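PDB 5V9X: ATP-dependent DNA helicase from Mycobacterium smegmatis, which unwinds RNA:DNA duplexes in the 3'-to-5' direction, driven by ATP hydrolysis, while tracking along single-stranded DNA. Local coordinates for residues Q539-D551 against R786-S799. Numbering follows the deposited sequence.
Sequences QRLAVTSGGAIPD and RALLLPRRHPGKRS. With nucleotides of chain B.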
loop_
_atom_site.group_PDB
_atom_site.type_symbol
_atom_site.label_atom_id
_atom_site.label_comp_id
_atom_site.label_asym_id
_atom_site.label_seq_id
_atom_site.Cartn_x
_atom_site.Cartn_y
_atom_site.Cartn_z
ATOM N N GLN A 539 -3.434 -24.627 15.127
ATOM C CA GLN A 539 -2.669 -23.476 15.598
ATOM C C GLN A 539 -1.384 -23.307 14.800
ATOM O O GLN A 539 -1.071 -22.207 14.333
ATOM C CB GLN A 539 -2.356 -23.622 17.086
ATOM C CG GLN A 539 -1.639 -22.424 17.672
ATOM C CD GLN A 539 -0.908 -22.753 18.955
ATOM O OE1 GLN A 539 -0.528 -23.900 19.188
ATOM N NE2 GLN A 539 -0.705 -21.745 19.796
ATOM N N ARG A 540 -0.622 -24.393 14.634
ATOM C CA ARG A 540 0.600 -24.318 13.839
ATOM C C ARG A 540 0.303 -23.905 12.405
ATOM O O ARG A 540 1.150 -23.294 11.743
ATOM C CB ARG A 540 1.336 -25.658 13.865
ATOM C CG ARG A 540 2.774 -25.568 13.381
ATOM C CD ARG A 540 3.465 -26.918 13.379
ATOM N NE ARG A 540 4.900 -26.781 13.141
ATOM C CZ ARG A 540 5.712 -27.795 12.856
ATOM N NH1 ARG A 540 5.234 -29.029 12.762
ATOM N NH2 ARG A 540 7.005 -27.573 12.658
ATOM N N LEU A 541 -0.896 -24.220 11.913
ATOM C CA LEU A 541 -1.285 -23.792 10.576
ATOM C C LEU A 541 -1.561 -22.293 10.531
ATOM O O LEU A 541 -1.172 -21.613 9.575
ATOM C CB LEU A 541 -2.512 -24.574 10.120
ATOM C CG LEU A 541 -3.182 -24.049 8.854
ATOM C CD1 LEU A 541 -2.265 -24.214 7.656
ATOM C CD2 LEU A 541 -4.489 -24.770 8.634
ATOM N N ALA A 542 -2.232 -21.762 11.556
ATOM C CA ALA A 542 -2.585 -20.346 11.549
ATOM C C ALA A 542 -1.364 -19.468 11.791
ATOM O O ALA A 542 -1.210 -18.422 11.152
ATOM C CB ALA A 542 -3.662 -20.068 12.597
ATOM N N VAL A 543 -0.486 -19.873 12.707
ATOM C CA VAL A 543 0.633 -19.009 13.066
ATOM C C VAL A 543 1.710 -19.008 11.984
ATOM O O VAL A 543 2.457 -18.033 11.853
ATOM C CB VAL A 543 1.201 -19.412 14.438
ATOM C CG1 VAL A 543 0.127 -19.288 15.508
ATOM C CG2 VAL A 543 1.746 -20.826 14.397
ATOM N N THR A 544 1.809 -20.071 11.188
ATOM C CA THR A 544 2.735 -20.101 10.064
ATOM C C THR A 544 2.100 -19.607 8.768
ATOM O O THR A 544 2.693 -19.775 7.698
ATOM C CB THR A 544 3.291 -21.515 9.867
ATOM O OG1 THR A 544 2.213 -22.436 9.655
ATOM C CG2 THR A 544 4.097 -21.944 11.087
ATOM N N SER A 545 0.916 -18.993 8.845
ATOM C CA SER A 545 0.228 -18.536 7.641
ATOM C C SER A 545 0.875 -17.290 7.053
ATOM O O SER A 545 0.892 -17.122 5.828
ATOM C CB SER A 545 -1.240 -18.251 7.949
ATOM O OG SER A 545 -1.377 -17.049 8.686
ATOM N N GLY A 546 1.397 -16.406 7.899
ATOM C CA GLY A 546 1.955 -15.154 7.442
ATOM C C GLY A 546 0.980 -14.001 7.371
ATOM O O GLY A 546 1.395 -12.882 7.049
ATOM N N GLY A 547 -0.300 -14.234 7.654
ATOM C CA GLY A 547 -1.276 -13.163 7.668
ATOM C C GLY A 547 -2.012 -12.978 6.358
ATOM O O GLY A 547 -2.408 -13.955 5.716
ATOM N N ALA A 548 -2.201 -11.723 5.950
ATOM C CA ALA A 548 -2.963 -11.412 4.748
ATOM C C ALA A 548 -2.096 -11.134 3.529
ATOM O O ALA A 548 -2.589 -11.257 2.402
ATOM C CB ALA A 548 -3.874 -10.204 4.995
ATOM N N ILE A 549 -0.836 -10.767 3.716
ATOM C CA ILE A 549 0.026 -10.451 2.570
ATOM C C ILE A 549 0.236 -11.712 1.738
ATOM O O ILE A 549 0.610 -12.760 2.291
ATOM C CB ILE A 549 1.357 -9.872 3.047
ATOM C CG1 ILE A 549 1.138 -8.495 3.680
ATOM C CG2 ILE A 549 2.341 -9.774 1.889
ATOM C CD1 ILE A 549 2.380 -7.902 4.307
ATOM N N PRO A 550 0.006 -11.669 0.430
ATOM C CA PRO A 550 0.098 -12.885 -0.380
ATOM C C PRO A 550 1.522 -13.204 -0.804
ATOM O O PRO A 550 2.386 -12.330 -0.911
ATOM C CB PRO A 550 -0.769 -12.552 -1.599
ATOM C CG PRO A 550 -0.625 -11.074 -1.743
ATOM C CD PRO A 550 -0.505 -10.523 -0.344
ATOM N N ASP A 551 1.754 -14.491 -1.053
ATOM C CA ASP A 551 2.995 -14.955 -1.666
ATOM C C ASP A 551 2.932 -14.641 -3.153
ATOM O O ASP A 551 2.224 -15.307 -3.913
ATOM C CB ASP A 551 3.198 -16.447 -1.434
ATOM C CG ASP A 551 3.717 -16.760 -0.044
ATOM O OD1 ASP A 551 3.996 -15.812 0.719
ATOM O OD2 ASP A 551 3.849 -17.960 0.284
ATOM N N ARG A 786 -4.712 -18.059 1.706
ATOM C CA ARG A 786 -4.999 -17.219 2.865
ATOM C C ARG A 786 -6.077 -17.839 3.747
ATOM O O ARG A 786 -6.027 -17.709 4.977
ATOM C CB ARG A 786 -5.412 -15.818 2.404
ATOM C CG ARG A 786 -5.581 -14.806 3.530
ATOM C CD ARG A 786 -5.747 -13.383 3.005
ATOM N NE ARG A 786 -5.994 -13.336 1.567
ATOM C CZ ARG A 786 -5.249 -12.655 0.700
ATOM N NH1 ARG A 786 -4.214 -11.948 1.127
ATOM N NH2 ARG A 786 -5.545 -12.669 -0.594
ATOM N N ALA A 787 -7.049 -18.529 3.142
ATOM C CA ALA A 787 -8.076 -19.238 3.895
ATOM C C ALA A 787 -7.568 -20.530 4.525
ATOM O O ALA A 787 -8.353 -21.211 5.196
ATOM C CB ALA A 787 -9.275 -19.543 2.992
ATOM N N LEU A 788 -6.295 -20.882 4.317
ATOM C CA LEU A 788 -5.666 -22.064 4.905
ATOM C C LEU A 788 -6.289 -23.366 4.405
ATOM O O LEU A 788 -6.394 -24.338 5.155
ATOM C CB LEU A 788 -5.706 -22.014 6.439
ATOM C CG LEU A 788 -5.151 -20.752 7.100
ATOM C CD1 LEU A 788 -5.437 -20.758 8.596
ATOM C CD2 LEU A 788 -3.664 -20.630 6.833
ATOM N N LEU A 789 -6.693 -23.404 3.135
ATOM C CA LEU A 789 -7.356 -24.572 2.571
ATOM C C LEU A 789 -6.463 -25.409 1.666
ATOM O O LEU A 789 -6.776 -26.582 1.432
ATOM C CB LEU A 789 -8.595 -24.144 1.777
ATOM C CG LEU A 789 -9.677 -23.425 2.579
ATOM C CD1 LEU A 789 -10.800 -23.004 1.662
ATOM C CD2 LEU A 789 -10.202 -24.317 3.690
ATOM N N LEU A 790 -5.376 -24.841 1.148
ATOM C CA LEU A 790 -4.491 -25.590 0.267
ATOM C C LEU A 790 -3.616 -26.542 1.077
ATOM O O LEU A 790 -3.106 -26.168 2.135
ATOM C CB LEU A 790 -3.602 -24.647 -0.537
ATOM C CG LEU A 790 -4.255 -23.778 -1.609
ATOM C CD1 LEU A 790 -3.197 -22.949 -2.317
ATOM C CD2 LEU A 790 -5.021 -24.642 -2.597
ATOM N N PRO A 791 -3.423 -27.774 0.605
ATOM C CA PRO A 791 -2.474 -28.675 1.271
ATOM C C PRO A 791 -1.047 -28.178 1.081
ATOM O O PRO A 791 -0.636 -27.840 -0.031
ATOM C CB PRO A 791 -2.708 -30.020 0.574
ATOM C CG PRO A 791 -3.282 -29.662 -0.755
ATOM C CD PRO A 791 -4.089 -28.414 -0.543
ATOM N N ARG A 792 -0.299 -28.118 2.177
ATOM C CA ARG A 792 1.079 -27.651 2.160
ATOM C C ARG A 792 2.046 -28.832 2.223
ATOM O O ARG A 792 1.663 -29.971 2.499
ATOM C CB ARG A 792 1.330 -26.672 3.316
ATOM C CG ARG A 792 0.649 -27.046 4.624
ATOM C CD ARG A 792 0.969 -26.050 5.734
ATOM N NE ARG A 792 0.564 -24.686 5.404
ATOM C CZ ARG A 792 0.768 -23.634 6.194
ATOM N NH1 ARG A 792 1.374 -23.789 7.364
ATOM N NH2 ARG A 792 0.366 -22.428 5.817
ATOM N N ARG A 793 3.322 -28.541 1.948
ATOM C CA ARG A 793 4.337 -29.587 1.899
ATOM C C ARG A 793 4.882 -29.930 3.279
ATOM O O ARG A 793 5.364 -31.048 3.490
ATOM C CB ARG A 793 5.485 -29.165 0.982
ATOM C CG ARG A 793 5.123 -29.117 -0.492
ATOM C CD ARG A 793 6.022 -30.040 -1.297
ATOM N NE ARG A 793 5.267 -31.104 -1.951
ATOM C CZ ARG A 793 5.816 -32.189 -2.486
ATOM N NH1 ARG A 793 7.131 -32.363 -2.440
ATOM N NH2 ARG A 793 5.050 -33.105 -3.061
ATOM N N HIS A 794 4.827 -28.987 4.217
ATOM C CA HIS A 794 5.260 -29.191 5.590
ATOM C C HIS A 794 4.263 -28.461 6.479
ATOM O O HIS A 794 3.890 -27.317 6.178
ATOM C CB HIS A 794 6.678 -28.656 5.830
ATOM C CG HIS A 794 7.292 -29.122 7.114
ATOM N ND1 HIS A 794 6.898 -28.647 8.347
ATOM C CD2 HIS A 794 8.280 -30.017 7.355
ATOM C CE1 HIS A 794 7.612 -29.232 9.292
ATOM N NE2 HIS A 794 8.457 -30.068 8.718
ATOM N N PRO A 795 3.804 -29.094 7.564
ATOM C CA PRO A 795 2.747 -28.466 8.378
ATOM C C PRO A 795 3.115 -27.092 8.910
ATOM O O PRO A 795 2.263 -26.197 8.938
ATOM C CB PRO A 795 2.542 -29.478 9.515
ATOM C CG PRO A 795 2.997 -30.778 8.948
ATOM C CD PRO A 795 4.144 -30.444 8.041
ATOM N N GLY A 796 4.364 -26.894 9.322
ATOM C CA GLY A 796 4.776 -25.616 9.867
ATOM C C GLY A 796 5.526 -24.741 8.884
ATOM O O GLY A 796 6.393 -23.958 9.281
ATOM N N LYS A 797 5.201 -24.856 7.598
ATOM C CA LYS A 797 5.886 -24.081 6.574
ATOM C C LYS A 797 4.922 -23.799 5.432
ATOM O O LYS A 797 4.254 -24.714 4.942
ATOM C CB LYS A 797 7.125 -24.822 6.059
ATOM C CG LYS A 797 8.298 -23.912 5.741
ATOM C CD LYS A 797 9.558 -24.706 5.430
ATOM C CE LYS A 797 9.474 -25.359 4.062
ATOM N NZ LYS A 797 10.702 -26.140 3.753
ATOM N N ARG A 798 4.850 -22.537 5.021
ATOM C CA ARG A 798 4.017 -22.165 3.886
ATOM C C ARG A 798 4.577 -22.791 2.615
ATOM O O ARG A 798 5.767 -22.654 2.316
ATOM C CB ARG A 798 3.950 -20.643 3.755
ATOM C CG ARG A 798 2.660 -20.125 3.144
ATOM C CD ARG A 798 2.615 -18.600 3.127
ATOM N NE ARG A 798 2.968 -18.020 4.418
ATOM C CZ ARG A 798 4.034 -17.254 4.627
ATOM N NH1 ARG A 798 4.851 -16.961 3.624
ATOM N NH2 ARG A 798 4.280 -16.772 5.838
ATOM N N SER A 799 3.717 -23.487 1.876
ATOM C CA SER A 799 4.158 -24.236 0.711
ATOM C C SER A 799 4.814 -23.307 -0.310
ATOM O O SER A 799 4.446 -22.133 -0.419
ATOM C CB SER A 799 2.980 -24.969 0.074
ATOM O OG SER A 799 1.905 -24.081 -0.178
ATOM P P DG B 11 7.587 -15.139 12.949
ATOM O OP1 DG B 11 7.802 -13.923 13.765
ATOM O OP2 DG B 11 8.734 -15.941 12.472
ATOM O "O5'" DG B 11 6.624 -16.130 13.740
ATOM C "C5'" DG B 11 6.254 -17.363 13.160
ATOM C "C4'" DG B 11 5.309 -18.103 14.076
ATOM O "O4'" DG B 11 5.183 -19.472 13.637
ATOM C "C3'" DG B 11 5.747 -18.147 15.538
ATOM O "O3'" DG B 11 4.709 -17.647 16.359
ATOM C "C2'" DG B 11 6.036 -19.629 15.811
ATOM C "C1'" DG B 11 5.210 -20.334 14.746
ATOM N N9 DG B 11 5.783 -21.600 14.304
ATOM C C8 DG B 11 5.232 -22.853 14.430
ATOM N N7 DG B 11 5.976 -23.799 13.926
ATOM C C5 DG B 11 7.087 -23.129 13.430
ATOM C C6 DG B 11 8.235 -23.627 12.772
ATOM O O6 DG B 11 8.508 -24.801 12.487
ATOM N N1 DG B 11 9.121 -22.606 12.436
ATOM C C2 DG B 11 8.921 -21.271 12.704
ATOM N N2 DG B 11 9.886 -20.430 12.304
ATOM N N3 DG B 11 7.849 -20.791 13.319
ATOM C C4 DG B 11 6.979 -21.774 13.652
ATOM P P DG B 9 7.940 -4.409 7.081
ATOM O OP1 DG B 9 8.213 -3.435 8.161
ATOM O OP2 DG B 9 9.049 -4.923 6.243
ATOM O "O5'" DG B 9 7.175 -5.658 7.702
ATOM C "C5'" DG B 9 5.897 -5.475 8.295
ATOM C "C4'" DG B 9 5.264 -6.809 8.634
ATOM O "O4'" DG B 9 4.858 -7.475 7.412
ATOM C "C3'" DG B 9 6.175 -7.782 9.375
ATOM O "O3'" DG B 9 5.441 -8.454 10.384
ATOM C "C2'" DG B 9 6.641 -8.739 8.279
ATOM C "C1'" DG B 9 5.447 -8.755 7.334
ATOM N N9 DG B 9 5.814 -8.995 5.942
ATOM C C8 DG B 9 6.655 -8.233 5.168
ATOM N N7 DG B 9 6.796 -8.687 3.955
ATOM C C5 DG B 9 5.995 -9.818 3.918
ATOM C C6 DG B 9 5.751 -10.721 2.859
ATOM O O6 DG B 9 6.209 -10.699 1.710
ATOM N N1 DG B 9 4.875 -11.735 3.239
ATOM C C2 DG B 9 4.306 -11.858 4.485
ATOM N N2 DG B 9 3.483 -12.904 4.663
ATOM N N3 DG B 9 4.528 -11.015 5.489
ATOM C C4 DG B 9 5.382 -10.023 5.132
ATOM P P DT B 8 9.816 -4.329 1.682
ATOM O OP1 DT B 8 11.012 -3.684 2.262
ATOM O OP2 DT B 8 9.906 -5.721 1.189
ATOM O "O5'" DT B 8 8.622 -4.255 2.742
ATOM C "C5'" DT B 8 8.116 -2.990 3.156
ATOM C "C4'" DT B 8 6.746 -3.139 3.794
ATOM O "O4'" DT B 8 5.767 -3.450 2.788
ATOM C "C3'" DT B 8 6.635 -4.264 4.811
ATOM O "O3'" DT B 8 6.847 -3.745 6.110
ATOM C "C2'" DT B 8 5.193 -4.790 4.638
ATOM C "C1'" DT B 8 4.656 -4.023 3.424
ATOM N N1 DT B 8 3.939 -4.881 2.438
ATOM C C2 DT B 8 2.590 -4.697 2.245
ATOM O O2 DT B 8 1.939 -3.860 2.842
ATOM N N3 DT B 8 2.025 -5.533 1.319
ATOM C C4 DT B 8 2.662 -6.516 0.582
ATOM O O4 DT B 8 2.066 -7.218 -0.229
ATOM C C5 DT B 8 4.077 -6.657 0.834
ATOM C C7 DT B 8 4.875 -7.688 0.095
ATOM C C6 DT B 8 4.639 -5.842 1.739
#
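Arg792 NH1 donates to Thr544 OG1 (2.8 Å), which lies in the guanidinium plane. The same nitrogen reaches Pro795 O, also in that plane, so one NH1 ties the 792-796 loop to itself and to the end of helix 538-543. Thr544 OG1, set between its backbone N and carbonyl carbon (chi1 58°), in turn donates back to Arg540 O.

Arg798, bent at chi3 (-49°), makes a weak bond from NE to Ser545 O (2.7 Å). Arg798 NH1 forms a salt bridge with Asp551 OD1 (3.2 Å), whose hydrogen bond is weak, carboxylate and guanidinium planes 64° apart, while NH2 bonds a cytosine base of the bound DNA.

Leu541 makes two kinds of packing contact. Its CD1 sits over the centre of one Arg792 guanidinium face, 3.4 Å from Arg792 CZ, while Lys797 O lies over the opposite face toward the rim, so the group is sandwiched between them. In apolar packing, Leu541 CD2 meets Leu788 CB (3.7 Å), and Leu788 CD2 touches Ser545 CB. Leu788, just past helix 774-786, takes positive phi in a Schellman motif, and helix 461-471 packs on it as well. The contact thus joins the Lhr-type winged-helix region to the DEAD/H-associated region alongside the DNA strand.

At the DNA, the extended Arg540 lays one guanidinium face over Gly796 CA and turns its edge to a guanine: Arg540 NE bonds DG11 of chain B N7 (3.3 Å), and NH2 bonds its O6 (3.2 Å). In the turn beyond the helix, where Ser545 OG accepts from Gly547 N in an ST turn, Gly546 O receives N2 of DG9 of chain B (3.2 Å).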